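Local atomic coordinates of putative cell invasion protein with MAC/Perforin domain (PDB entry 3KK7), a protein that is of unknown function but belongs to the membrane-attack complex/perforin family and may take part in cell invasion. Residues P78-K83 and L171-A176; P90-P95 and L180-A185; E203-Y208 and N360-D365; V212-Y217 and S347-E352. All blocks are in the same frame, centred on the assembly; numbering follows the deposited sequence.

Contact 1: P78-K83 and L171-A176; sequences PVVNMK and LNLQTA
Strand 157-173 of the curled antiparallel MACPF sheet ends at Leu173, and this leucine points across to Val80 and Met82, where the chain turns into helix 82-88. The two methyls of Leu173 divide the work. CD1 lies against the selenium of Met82, a selenomethionine, with SE 3.8 Å from CD1, while the Met82 methyl CE sits 4.1 Å from that same Leu173 CD1. Leu173 CD2, the other branch, is turned to Val80 and meets its CG2 more loosely, at 4.4 Å. Met82 gets there by folding: its chain bends at chi2 and at chi3 (-62° each), which brings the selenium and the methyl together onto one leucine branch. The two side chains cross obliquely, and the contact is wholly apolar.

Both segments also prepare helices. Asn81 is the centre of an inverse gamma turn, closed by a weak bond from Met82 N to Val80 O, and its OD1 caps Lys84 N at the start of helix 82-88. In 171-176, Ala176 is the N-cap residue of helix 177-186, and Gln174 curls forward so that its OE1 accepts Ala176 N over 3.1 Å, the donor standing above the carbonyl plane. Leu85, a turn further along helix 82-88, touches both Val80 and Leu173, and Leu56 lies against Met82.

Contact 2: P90-P95 and L180-A185; sequences PSYINP and LRKIAA
Tyr92 and Ile183 lie alongside each other, their side chains running in opposite directions, so the isoleucine meets the flank of the ring rather than a face. Ile183 CD1 sits at the ring edge, near its plane, 4.0 Å from Tyr92 CD1, and Ile183 CG1 comes within 4.1 Å of Tyr92 CE1. The isoleucine presents this longer branch because CG1 is anti to the carbonyl carbon (chi1 -69°) and the extended chi2 (177°) carries CD1 on to the ring edge.

Lys182 is oriented quite differently. It crosses the tyrosine at about a right angle, laying its aliphatic part by the phenol oxygen: Tyr92 OH is 4.0 Å from Lys182 CD and 4.2 Å from Lys182 CB. The chain then bends and carries the ammonium end away.

The ring bridges two elements far apart in the sequence of the MACPF domain. Tyr92 closes the short 3-10 turn that leads into strand 93-108, and its partners belong to helix 177-186, which follows the neighbouring strand 157-173. Cut back to alanine, the residue would probably no longer give Ile183 CD1 a ring edge to rest on, nor the methylenes of Lys182 a phenol beside them. Tyr89 adds a second ring, meeting that of Tyr92 with the planes about 25° apart, and Leu85 of helix 82-88 touches both Tyr92 and Ile183.

Contact 3: E203-Y208 and N360-D365; sequences ELMQSY and NDTHMD
Met205, a selenomethionine on helix 201-208, spans the distance to helix 353-363 and touches Thr362 and His363 with the last two atoms of its chain. Its CG is anti to the carbonyl carbon (chi1 -66°), and the chain runs on extended through chi2 before turning at chi3. Extension carries the selenium over to Thr362, and Met205 SE lies 4.1 Å from Thr362 CG2. The final bend tips the methyl toward the backbone of His363, where Met205 CE lies 4.0 Å from His363 CA and 4.1 Å from His363 CB.

The rotamer of Thr362 turns CG2, the branch anti to the backbone N, to the selenium; the hydroxyl OG1 turns back along its own helix to hydrogen-bond Arg358 O. Thr362 and Met205 pass each other in opposite directions. His363 crosses Met205 at about a right angle and offers the base of its side chain, not the imidazole: with CG anti to the backbone N (chi1 173°), the ring leads away from helix 201-208 and meets the ring of Phe128. Between these two segments the contact is carried from one side by the Met205 chain alone.

Just beyond, helix 353-363 comes to its end. Asn131 ND2 hydrogen-bonds His363 O and Asp365 OD2, and Asp365 N bonds back to Thr362 O over 3.1 Å. Asp365 has positive phi and two bonds lead back into the last turn, a Schellman motif, so Met205 packs on the last turn of a helix that terminates in a classical C-terminal cap.

Contact 4: V212-Y217 and S347-E352; sequences VLTGYY and SDFILE
Phe349 packs against strand 211-218 of the curled antiparallel sheet of the MACPF domain, meeting Val212 and Thr214. It comes from the loop between strand 343-345 and helix 353-363, and its side chain approaches Val212 from the opposite direction. Most of the contact is valine on ring. Val212 lies over one face of the ring, toward its CD1-CE1-CZ rim, with its CB 3.8 Å from Phe349 CE1. Of the two methyls, Val212 CG2 is 3.8 Å from Phe349 CD1 and Val212 CG1 is 4.0 Å from Phe349 CZ. The methyl CG2 makes an off-centre CH-pi contact, 4.2 Å from the Phe349 ring centroid and 29° off the ring normal. CG1 lies over the face as well, offset toward the rim.

Val80 and Leu180 also touch the phenylalanine, so the ring sits where the sheet, the turn before helix 82-88 and helix 177-186 come together; the three residues of this contact are buried. Loss of the ring to a serine is likely to open a gap between these elements and leave both methyls of Val212 without the aromatic face they rest on.

Thr214 deals with the edge of the ring. With OG1 between the backbone N and the carbonyl carbon (chi1 63°), its methyl is the branch turned to the phenylalanine, and Thr214 CG2 lies near the ring plane, 4.2 Å from Phe349 CZ.

In the fold
Contacts 1 and 4 are buried, whereas contacts 2 and 3 are only partly so. Contacts 1, 2 and 4 form one continuous cluster around the same sheet: strand 157-173 pairs with 93-108 on one side and 211-218 on the other, with probable backbone bonds Gln174 N to Tyr92 O and Leu173 N to Thr214 O, while Val80 touches both Ile183 and Phe349. Contact 3 joins two helices about 20 Å, centre to centre, from contact 1, and contact 4 is nested within its chain loop. All four rest on van der Waals contact, mainly apolar, but selenomethionines serve contacts 1 and 3, and an aromatic ring serves by its edge in contact 2 and by both face and edge in contact 4.

Contact 1: P78-K83 and L171-A176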
loop_
_atom_site.group_PDB
_atom_site.type_symbol
_atom_site.label_atom_id
_atom_site.label_comp_id
_atom_site.label_asym_id
_atom_site.label_seq_id
_atom_site.Cartn_x
_atom_site.Cartn_y
_atom_site.Cartn_z
ATOM N N PRO A 78 1.604 11.337 -7.512
ATOM C CA PRO A 78 2.685 10.597 -8.157
ATOM C C PRO A 78 3.588 9.927 -7.144
ATOM O O PRO A 78 3.943 10.547 -6.146
ATOM C CB PRO A 78 3.479 11.667 -8.932
ATOM C CG PRO A 78 2.786 12.963 -8.752
ATOM C CD PRO A 78 1.530 12.751 -7.923
ATOM N N VAL A 79 3.940 8.670 -7.409
ATOM C CA VAL A 79 4.975 7.970 -6.659
ATOM C C VAL A 79 6.268 7.960 -7.495
ATOM O O VAL A 79 7.348 8.344 -7.011
ATOM C CB VAL A 79 4.532 6.563 -6.310
ATOM C CG1 VAL A 79 5.666 5.790 -5.736
ATOM C CG2 VAL A 79 3.357 6.643 -5.355
ATOM N N VAL A 80 6.147 7.565 -8.755
ATOM C CA VAL A 80 7.277 7.655 -9.665
ATOM C C VAL A 80 7.287 9.026 -10.305
ATOM O O VAL A 80 6.246 9.504 -10.759
ATOM C CB VAL A 80 7.242 6.575 -10.764
ATOM C CG1 VAL A 80 8.516 6.644 -11.577
ATOM C CG2 VAL A 80 7.092 5.177 -10.153
ATOM N N ASN A 81 8.454 9.678 -10.298
ATOM C CA ASN A 81 8.656 10.885 -11.113
ATOM C C ASN A 81 8.869 10.473 -12.583
ATOM O O ASN A 81 10.010 10.327 -13.030
ATOM C CB ASN A 81 9.836 11.712 -10.600
ATOM C CG ASN A 81 10.018 13.029 -11.368
ATOM O OD1 ASN A 81 9.474 13.201 -12.439
ATOM N ND2 ASN A 81 10.781 13.950 -10.808
HETATM N N MSE A 82 7.753 10.299 -13.308
HETATM C CA MSE A 82 7.730 9.847 -14.700
HETATM C C MSE A 82 8.453 10.754 -15.677
HETATM O O MSE A 82 9.121 10.277 -16.576
HETATM C CB MSE A 82 6.287 9.687 -15.179
HETATM C CG MSE A 82 5.551 8.555 -14.513
HETATM SE SE MSE A 82 6.317 6.766 -14.853
HETATM C CE MSE A 82 6.066 6.796 -16.773
ATOM N N LYS A 83 8.297 12.055 -15.527
ATOM C CA LYS A 83 8.967 12.973 -16.413
ATOM C C LYS A 83 10.481 12.766 -16.273
ATOM O O LYS A 83 11.191 12.662 -17.269
ATOM C CB LYS A 83 8.566 14.421 -16.130
ATOM C CG LYS A 83 9.456 15.495 -16.817
ATOM C CD LYS A 83 8.971 16.923 -16.518
ATOM C CE LYS A 83 9.611 17.974 -17.442
ATOM N NZ LYS A 83 11.020 18.311 -17.082
ATOM N N LEU A 171 -1.597 1.445 -21.323
ATOM C CA LEU A 171 -0.309 2.003 -20.887
ATOM C C LEU A 171 0.319 1.098 -19.894
ATOM O O LEU A 171 -0.365 0.640 -19.000
ATOM C CB LEU A 171 -0.453 3.365 -20.223
ATOM C CG LEU A 171 -0.482 4.571 -21.140
ATOM C CD1 LEU A 171 -1.841 4.640 -21.850
ATOM C CD2 LEU A 171 -0.249 5.816 -20.295
ATOM N N ASN A 172 1.628 0.889 -20.023
ATOM C CA ASN A 172 2.382 0.058 -19.096
ATOM C C ASN A 172 3.688 0.703 -18.678
ATOM O O ASN A 172 4.376 1.305 -19.506
ATOM C CB ASN A 172 2.656 -1.301 -19.720
ATOM C CG ASN A 172 1.398 -2.134 -19.867
ATOM O OD1 ASN A 172 0.639 -1.960 -20.834
ATOM N ND2 ASN A 172 1.150 -3.028 -18.897
ATOM N N LEU A 173 4.012 0.599 -17.390
ATOM C CA LEU A 173 5.333 0.951 -16.890
ATOM C C LEU A 173 6.102 -0.343 -16.786
ATOM O O LEU A 173 5.537 -1.379 -16.395
ATOM C CB LEU A 173 5.264 1.566 -15.500
ATOM C CG LEU A 173 6.542 1.959 -14.737
ATOM C CD1 LEU A 173 7.244 3.127 -15.354
ATOM C CD2 LEU A 173 6.096 2.322 -13.321
ATOM N N GLN A 174 7.379 -0.282 -17.140
ATOM C CA GLN A 174 8.300 -1.399 -17.016
ATOM C C GLN A 174 8.317 -1.883 -15.578
ATOM O O GLN A 174 8.506 -1.086 -14.680
ATOM C CB GLN A 174 9.700 -0.914 -17.396
ATOM C CG GLN A 174 10.840 -1.893 -17.138
ATOM C CD GLN A 174 10.685 -3.168 -17.906
ATOM O OE1 GLN A 174 10.983 -4.235 -17.382
ATOM N NE2 GLN A 174 10.201 -3.079 -19.147
ATOM N N THR A 175 8.124 -3.175 -15.351
ATOM C CA THR A 175 8.134 -3.666 -13.975
ATOM C C THR A 175 9.163 -4.753 -13.649
ATOM O O THR A 175 9.079 -5.368 -12.588
ATOM C CB THR A 175 6.719 -4.086 -13.533
ATOM O OG1 THR A 175 6.215 -5.068 -14.428
ATOM C CG2 THR A 175 5.784 -2.847 -13.507
ATOM N N ALA A 176 10.162 -4.970 -14.501
ATOM C CA ALA A 176 11.228 -5.888 -14.124
ATOM C C ALA A 176 11.809 -5.407 -12.788
ATOM O O ALA A 176 12.035 -4.193 -12.595
ATOM C CB ALA A 176 12.323 -5.988 -15.179
#

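Contact 2: P90-P95 and L180-A185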
loop_
_atom_site.group_PDB
_atom_site.type_symbol
_atom_site.label_atom_id
_atom_site.label_comp_id
_atom_site.label_asym_id
_atom_site.label_seq_id
_atom_site.Cartn_x
_atom_site.Cartn_y
_atom_site.Cartn_z
ATOM N N PRO A 90 13.554 6.413 -21.891
ATOM C CA PRO A 90 12.203 6.512 -22.497
ATOM C C PRO A 90 11.445 5.191 -22.686
ATOM O O PRO A 90 10.206 5.195 -22.816
ATOM C CB PRO A 90 12.445 7.152 -23.879
ATOM C CG PRO A 90 13.916 7.321 -24.023
ATOM C CD PRO A 90 14.600 7.037 -22.706
ATOM N N SER A 91 12.176 4.080 -22.717
ATOM C CA SER A 91 11.566 2.777 -22.977
ATOM C C SER A 91 10.880 2.205 -21.724
ATOM O O SER A 91 10.268 1.185 -21.837
ATOM C CB SER A 91 12.611 1.787 -23.513
ATOM O OG SER A 91 13.497 1.397 -22.476
ATOM N N TYR A 92 10.964 2.870 -20.566
ATOM C CA TYR A 92 10.249 2.417 -19.366
ATOM C C TYR A 92 8.735 2.530 -19.504
ATOM O O TYR A 92 8.000 1.916 -18.740
ATOM C CB TYR A 92 10.702 3.181 -18.097
ATOM C CG TYR A 92 11.906 2.562 -17.378
ATOM C CD1 TYR A 92 11.853 2.221 -16.023
ATOM C CD2 TYR A 92 13.091 2.318 -18.066
ATOM C CE1 TYR A 92 12.956 1.648 -15.380
ATOM C CE2 TYR A 92 14.183 1.755 -17.439
ATOM C CZ TYR A 92 14.123 1.423 -16.104
ATOM O OH TYR A 92 15.238 0.870 -15.537
ATOM N N ILE A 93 8.272 3.349 -20.444
ATOM C CA ILE A 93 6.846 3.495 -20.695
ATOM C C ILE A 93 6.576 2.774 -21.986
ATOM O O ILE A 93 7.436 2.692 -22.813
ATOM C CB ILE A 93 6.404 4.977 -20.795
ATOM C CG1 ILE A 93 4.870 5.051 -20.717
ATOM C CG2 ILE A 93 6.914 5.630 -22.087
ATOM C CD1 ILE A 93 4.295 6.437 -20.365
ATOM N N ASN A 94 5.380 2.246 -22.152
ATOM C CA ASN A 94 5.055 1.452 -23.312
ATOM C C ASN A 94 3.570 1.545 -23.592
ATOM O O ASN A 94 2.785 0.815 -22.996
ATOM C CB ASN A 94 5.449 0.006 -23.046
ATOM C CG ASN A 94 5.012 -0.939 -24.152
ATOM O OD1 ASN A 94 4.572 -0.506 -25.226
ATOM N ND2 ASN A 94 5.110 -2.244 -23.887
ATOM N N PRO A 95 3.174 2.460 -24.483
ATOM C CA PRO A 95 1.777 2.595 -24.884
ATOM C C PRO A 95 1.429 1.689 -26.036
ATOM O O PRO A 95 2.289 1.353 -26.812
ATOM C CB PRO A 95 1.675 4.060 -25.334
ATOM C CG PRO A 95 3.087 4.562 -25.492
ATOM C CD PRO A 95 4.035 3.451 -25.153
ATOM N N LEU A 180 12.426 -1.706 -11.190
ATOM C CA LEU A 180 11.764 -1.167 -10.017
ATOM C C LEU A 180 12.794 -0.689 -9.006
ATOM O O LEU A 180 12.644 0.368 -8.381
ATOM C CB LEU A 180 10.811 -2.178 -9.392
ATOM C CG LEU A 180 9.544 -2.525 -10.196
ATOM C CD1 LEU A 180 8.655 -3.424 -9.389
ATOM C CD2 LEU A 180 8.775 -1.306 -10.648
ATOM N N ARG A 181 13.885 -1.406 -8.877
ATOM C CA ARG A 181 14.877 -0.947 -7.918
ATOM C C ARG A 181 15.541 0.359 -8.349
ATOM O O ARG A 181 15.747 1.247 -7.524
ATOM C CB ARG A 181 15.871 -2.045 -7.570
ATOM C CG ARG A 181 15.360 -2.888 -6.379
ATOM C CD ARG A 181 16.434 -3.840 -5.858
ATOM N NE ARG A 181 16.736 -4.823 -6.891
ATOM C CZ ARG A 181 16.095 -5.975 -7.060
ATOM N NH1 ARG A 181 15.103 -6.341 -6.247
ATOM N NH2 ARG A 181 16.453 -6.776 -8.060
ATOM N N LYS A 182 15.844 0.484 -9.637
ATOM C CA LYS A 182 16.405 1.721 -10.162
ATOM C C LYS A 182 15.477 2.873 -9.855
ATOM O O LYS A 182 15.955 3.952 -9.454
ATOM C CB LYS A 182 16.578 1.665 -11.677
ATOM C CG LYS A 182 17.912 1.207 -12.137
ATOM C CD LYS A 182 18.392 2.008 -13.317
ATOM C CE LYS A 182 19.805 1.667 -13.580
ATOM N NZ LYS A 182 20.747 2.021 -12.456
ATOM N N ILE A 183 14.161 2.647 -10.051
ATOM C CA ILE A 183 13.157 3.696 -9.813
ATOM C C ILE A 183 13.160 4.092 -8.337
ATOM O O ILE A 183 13.169 5.283 -8.011
ATOM C CB ILE A 183 11.781 3.262 -10.260
ATOM C CG1 ILE A 183 11.733 3.156 -11.772
ATOM C CG2 ILE A 183 10.694 4.244 -9.812
ATOM C CD1 ILE A 183 10.378 2.643 -12.325
ATOM N N ALA A 184 13.200 3.085 -7.467
ATOM C CA ALA A 184 13.209 3.285 -6.004
ATOM C C ALA A 184 14.391 4.155 -5.562
ATOM O O ALA A 184 14.212 5.153 -4.834
ATOM C CB ALA A 184 13.209 1.942 -5.258
ATOM N N ALA A 185 15.573 3.783 -6.047
ATOM C CA ALA A 185 16.847 4.471 -5.779
ATOM C C ALA A 185 16.910 5.948 -6.178
ATOM O O ALA A 185 17.470 6.770 -5.425
ATOM C CB ALA A 185 18.004 3.698 -6.509
#

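Contact 3: E203-Y208 and N360-D365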
loop_
_atom_site.group_PDB
_atom_site.type_symbol
_atom_site.label_atom_id
_atom_site.label_comp_id
_atom_site.label_asym_id
_atom_site.label_seq_id
_atom_site.Cartn_x
_atom_site.Cartn_y
_atom_site.Cartn_z
ATOM N N GLU A 203 -0.086 6.996 7.783
ATOM C CA GLU A 203 -0.427 8.320 7.238
ATOM C C GLU A 203 -0.186 8.407 5.722
ATOM O O GLU A 203 -1.007 8.954 4.975
ATOM C CB GLU A 203 0.351 9.413 7.991
ATOM C CG GLU A 203 -0.339 9.885 9.312
ATOM C CD GLU A 203 0.604 10.538 10.345
ATOM O OE1 GLU A 203 1.814 10.730 10.065
ATOM O OE2 GLU A 203 0.123 10.851 11.464
ATOM N N LEU A 204 0.934 7.839 5.277
ATOM C CA LEU A 204 1.284 7.804 3.878
ATOM C C LEU A 204 0.200 7.045 3.118
ATOM O O LEU A 204 -0.238 7.493 2.059
ATOM C CB LEU A 204 2.680 7.170 3.695
ATOM C CG LEU A 204 3.372 7.112 2.307
ATOM C CD1 LEU A 204 4.860 6.733 2.449
ATOM C CD2 LEU A 204 2.649 6.161 1.334
HETATM N N MSE A 205 -0.284 5.931 3.653
HETATM C CA MSE A 205 -1.324 5.181 2.915
HETATM C C MSE A 205 -2.655 5.909 2.916
HETATM O O MSE A 205 -3.424 5.792 1.970
HETATM C CB MSE A 205 -1.483 3.743 3.403
HETATM C CG MSE A 205 -0.259 2.921 3.124
HETATM SE SE MSE A 205 -0.131 1.234 4.095
HETATM C CE MSE A 205 -1.484 0.194 3.093
ATOM N N GLN A 206 -2.924 6.669 3.958
ATOM C CA GLN A 206 -4.174 7.439 4.007
ATOM C C GLN A 206 -4.209 8.492 2.911
ATOM O O GLN A 206 -5.225 8.723 2.281
ATOM C CB GLN A 206 -4.306 8.172 5.318
ATOM C CG GLN A 206 -4.504 7.309 6.491
ATOM C CD GLN A 206 -4.381 8.082 7.820
ATOM O OE1 GLN A 206 -4.659 7.505 8.882
ATOM N NE2 GLN A 206 -3.959 9.372 7.774
ATOM N N SER A 207 -3.079 9.131 2.696
ATOM C CA SER A 207 -2.986 10.178 1.729
ATOM C C SER A 207 -2.836 9.651 0.279
ATOM O O SER A 207 -3.562 10.108 -0.615
ATOM C CB SER A 207 -1.827 11.084 2.115
ATOM O OG SER A 207 -1.598 11.943 1.039
ATOM N N TYR A 208 -1.906 8.707 0.055
ATOM C CA TYR A 208 -1.632 8.176 -1.282
ATOM C C TYR A 208 -2.563 7.040 -1.741
ATOM O O TYR A 208 -2.853 6.932 -2.930
ATOM C CB TYR A 208 -0.185 7.670 -1.375
ATOM C CG TYR A 208 0.801 8.779 -1.567
ATOM C CD1 TYR A 208 1.238 9.523 -0.493
ATOM C CD2 TYR A 208 1.247 9.133 -2.835
ATOM C CE1 TYR A 208 2.133 10.575 -0.660
ATOM C CE2 TYR A 208 2.143 10.186 -3.010
ATOM C CZ TYR A 208 2.569 10.893 -1.916
ATOM O OH TYR A 208 3.432 11.918 -2.049
ATOM N N ASN A 360 3.582 -3.767 4.066
ATOM C CA ASN A 360 2.937 -5.078 3.971
ATOM C C ASN A 360 2.150 -5.467 5.214
ATOM O O ASN A 360 0.989 -5.920 5.134
ATOM C CB ASN A 360 3.960 -6.165 3.609
ATOM C CG ASN A 360 4.295 -6.147 2.137
ATOM O OD1 ASN A 360 3.419 -6.419 1.327
ATOM N ND2 ASN A 360 5.526 -5.792 1.776
ATOM N N ASP A 361 2.760 -5.261 6.355
ATOM C CA ASP A 361 2.118 -5.640 7.592
ATOM C C ASP A 361 0.883 -4.744 7.850
ATOM O O ASP A 361 -0.123 -5.182 8.442
ATOM C CB ASP A 361 3.121 -5.527 8.763
ATOM C CG ASP A 361 4.059 -6.724 8.894
ATOM O OD1 ASP A 361 3.811 -7.813 8.317
ATOM O OD2 ASP A 361 5.046 -6.567 9.651
ATOM N N THR A 362 0.945 -3.491 7.408
ATOM C CA THR A 362 -0.138 -2.566 7.701
ATOM C C THR A 362 -1.279 -2.903 6.764
ATOM O O THR A 362 -2.435 -2.969 7.175
ATOM C CB THR A 362 0.313 -1.124 7.557
ATOM O OG1 THR A 362 1.412 -0.869 8.448
ATOM C CG2 THR A 362 -0.819 -0.164 7.843
ATOM N N HIS A 363 -0.948 -3.169 5.504
ATOM C CA HIS A 363 -1.947 -3.553 4.536
ATOM C C HIS A 363 -2.682 -4.791 4.998
ATOM O O HIS A 363 -3.897 -4.907 4.807
ATOM C CB HIS A 363 -1.289 -3.854 3.204
ATOM C CG HIS A 363 -2.223 -4.426 2.195
ATOM N ND1 HIS A 363 -3.328 -3.737 1.730
ATOM C CD2 HIS A 363 -2.231 -5.632 1.566
ATOM C CE1 HIS A 363 -3.970 -4.493 0.851
ATOM N NE2 HIS A 363 -3.317 -5.644 0.724
HETATM N N MSE A 364 -1.933 -5.730 5.582
HETATM C CA MSE A 364 -2.506 -7.018 5.997
HETATM C C MSE A 364 -3.226 -6.977 7.349
HETATM O O MSE A 364 -3.726 -8.004 7.791
HETATM C CB MSE A 364 -1.398 -8.097 6.053
HETATM C CG MSE A 364 -0.973 -8.666 4.683
HETATM SE SE MSE A 364 -2.481 -9.506 3.774
HETATM C CE MSE A 364 -2.968 -10.893 5.113
ATOM N N ASP A 365 -3.286 -5.802 7.988
ATOM C CA ASP A 365 -3.846 -5.622 9.352
ATOM C C ASP A 365 -3.000 -6.311 10.447
ATOM O O ASP A 365 -3.513 -6.615 11.518
ATOM C CB ASP A 365 -5.332 -6.046 9.462
ATOM C CG ASP A 365 -6.238 -5.325 8.467
ATOM O OD1 ASP A 365 -6.114 -4.100 8.286
ATOM O OD2 ASP A 365 -7.086 -5.989 7.850
#

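Contact 4: V212-Y217 and S347-E352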
loop_
_atom_site.group_PDB
_atom_site.type_symbol
_atom_site.label_atom_id
_atom_site.label_comp_id
_atom_site.label_asym_id
_atom_site.label_seq_id
_atom_site.Cartn_x
_atom_site.Cartn_y
_atom_site.Cartn_z
ATOM N N VAL A 212 0.512 1.303 -6.628
ATOM C CA VAL A 212 1.040 2.143 -7.714
ATOM C C VAL A 212 0.549 1.628 -9.061
ATOM O O VAL A 212 0.620 0.432 -9.350
ATOM C CB VAL A 212 2.562 2.215 -7.688
ATOM C CG1 VAL A 212 3.048 3.205 -8.702
ATOM C CG2 VAL A 212 3.028 2.604 -6.323
ATOM N N LEU A 213 0.037 2.542 -9.878
ATOM C CA LEU A 213 -0.454 2.191 -11.222
ATOM C C LEU A 213 0.707 1.852 -12.194
ATOM O O LEU A 213 1.483 2.720 -12.533
ATOM C CB LEU A 213 -1.302 3.353 -11.797
ATOM C CG LEU A 213 -2.678 3.532 -11.137
ATOM C CD1 LEU A 213 -3.198 4.978 -11.247
ATOM C CD2 LEU A 213 -3.731 2.537 -11.688
ATOM N N THR A 214 0.779 0.599 -12.638
ATOM C CA THR A 214 1.741 0.129 -13.627
ATOM C C THR A 214 1.102 -0.334 -14.941
ATOM O O THR A 214 1.804 -0.414 -15.975
ATOM C CB THR A 214 2.553 -1.079 -13.101
ATOM O OG1 THR A 214 1.665 -2.177 -12.845
ATOM C CG2 THR A 214 3.327 -0.743 -11.834
ATOM N N GLY A 215 -0.198 -0.667 -14.911
ATOM C CA GLY A 215 -0.904 -1.173 -16.111
ATOM C C GLY A 215 -2.400 -0.867 -16.154
ATOM O O GLY A 215 -3.186 -1.407 -15.390
ATOM N N TYR A 216 -2.821 0.003 -17.060
ATOM C CA TYR A 216 -4.234 0.334 -17.155
ATOM C C TYR A 216 -4.691 0.510 -18.574
ATOM O O TYR A 216 -3.878 0.479 -19.492
ATOM C CB TYR A 216 -4.550 1.588 -16.346
ATOM C CG TYR A 216 -3.873 2.896 -16.746
ATOM C CD1 TYR A 216 -4.465 3.773 -17.649
ATOM C CD2 TYR A 216 -2.671 3.291 -16.132
ATOM C CE1 TYR A 216 -3.875 5.001 -17.953
ATOM C CE2 TYR A 216 -2.060 4.498 -16.438
ATOM C CZ TYR A 216 -2.659 5.362 -17.344
ATOM O OH TYR A 216 -2.017 6.573 -17.623
ATOM N N TYR A 217 -6.006 0.681 -18.736
ATOM C CA TYR A 217 -6.611 0.960 -20.034
ATOM C C TYR A 217 -7.137 2.372 -20.070
ATOM O O TYR A 217 -7.487 2.934 -19.033
ATOM C CB TYR A 217 -7.753 0.003 -20.292
ATOM C CG TYR A 217 -7.319 -1.430 -20.408
ATOM C CD1 TYR A 217 -6.805 -1.920 -21.597
ATOM C CD2 TYR A 217 -7.420 -2.300 -19.324
ATOM C CE1 TYR A 217 -6.428 -3.237 -21.708
ATOM C CE2 TYR A 217 -7.044 -3.609 -19.426
ATOM C CZ TYR A 217 -6.544 -4.067 -20.621
ATOM O OH TYR A 217 -6.155 -5.354 -20.729
ATOM N N SER A 347 5.431 -1.114 -1.633
ATOM C CA SER A 347 6.692 -1.709 -1.152
ATOM C C SER A 347 7.665 -2.058 -2.269
ATOM O O SER A 347 8.877 -2.087 -2.046
ATOM C CB SER A 347 6.447 -2.921 -0.263
ATOM O OG SER A 347 5.685 -3.884 -0.924
ATOM N N ASP A 348 7.157 -2.307 -3.470
ATOM C CA ASP A 348 8.042 -2.512 -4.624
ATOM C C ASP A 348 8.774 -1.269 -5.080
ATOM O O ASP A 348 9.724 -1.392 -5.823
ATOM C CB ASP A 348 7.284 -3.127 -5.805
ATOM C CG ASP A 348 7.156 -4.636 -5.678
ATOM O OD1 ASP A 348 7.926 -5.234 -4.887
ATOM O OD2 ASP A 348 6.291 -5.231 -6.369
ATOM N N PHE A 349 8.359 -0.086 -4.628
ATOM C CA PHE A 349 8.969 1.179 -5.057
ATOM C C PHE A 349 9.888 1.860 -4.053
ATOM O O PHE A 349 10.263 3.006 -4.253
ATOM C CB PHE A 349 7.860 2.130 -5.523
ATOM C CG PHE A 349 7.213 1.649 -6.765
ATOM C CD1 PHE A 349 6.288 0.639 -6.716
ATOM C CD2 PHE A 349 7.609 2.130 -7.993
ATOM C CE1 PHE A 349 5.747 0.150 -7.857
ATOM C CE2 PHE A 349 7.070 1.624 -9.151
ATOM C CZ PHE A 349 6.142 0.642 -9.089
ATOM N N ILE A 350 10.267 1.144 -2.996
ATOM C CA ILE A 350 11.139 1.679 -1.947
ATOM C C ILE A 350 12.215 0.674 -1.616
ATOM O O ILE A 350 12.030 -0.525 -1.810
ATOM C CB ILE A 350 10.341 2.101 -0.683
ATOM C CG1 ILE A 350 9.503 0.959 -0.130
ATOM C CG2 ILE A 350 9.402 3.250 -0.991
ATOM C CD1 ILE A 350 8.695 1.372 1.056
ATOM N N LEU A 351 13.354 1.173 -1.151
ATOM C CA LEU A 351 14.515 0.329 -0.878
ATOM C C LEU A 351 14.581 -0.193 0.552
ATOM O O LEU A 351 15.216 -1.226 0.808
ATOM C CB LEU A 351 15.796 1.122 -1.128
ATOM C CG LEU A 351 16.041 1.628 -2.519
ATOM C CD1 LEU A 351 17.274 2.477 -2.482
ATOM C CD2 LEU A 351 16.210 0.437 -3.438
ATOM N N GLU A 352 13.945 0.530 1.469
ATOM C CA GLU A 352 14.084 0.309 2.897
ATOM C C GLU A 352 13.334 -0.943 3.356
ATOM O O GLU A 352 12.097 -0.983 3.366
ATOM C CB GLU A 352 13.557 1.543 3.674
ATOM C CG GLU A 352 14.297 2.870 3.389
ATOM C CD GLU A 352 13.868 3.612 2.108
ATOM O OE1 GLU A 352 12.940 3.181 1.377
ATOM O OE2 GLU A 352 14.487 4.653 1.820
#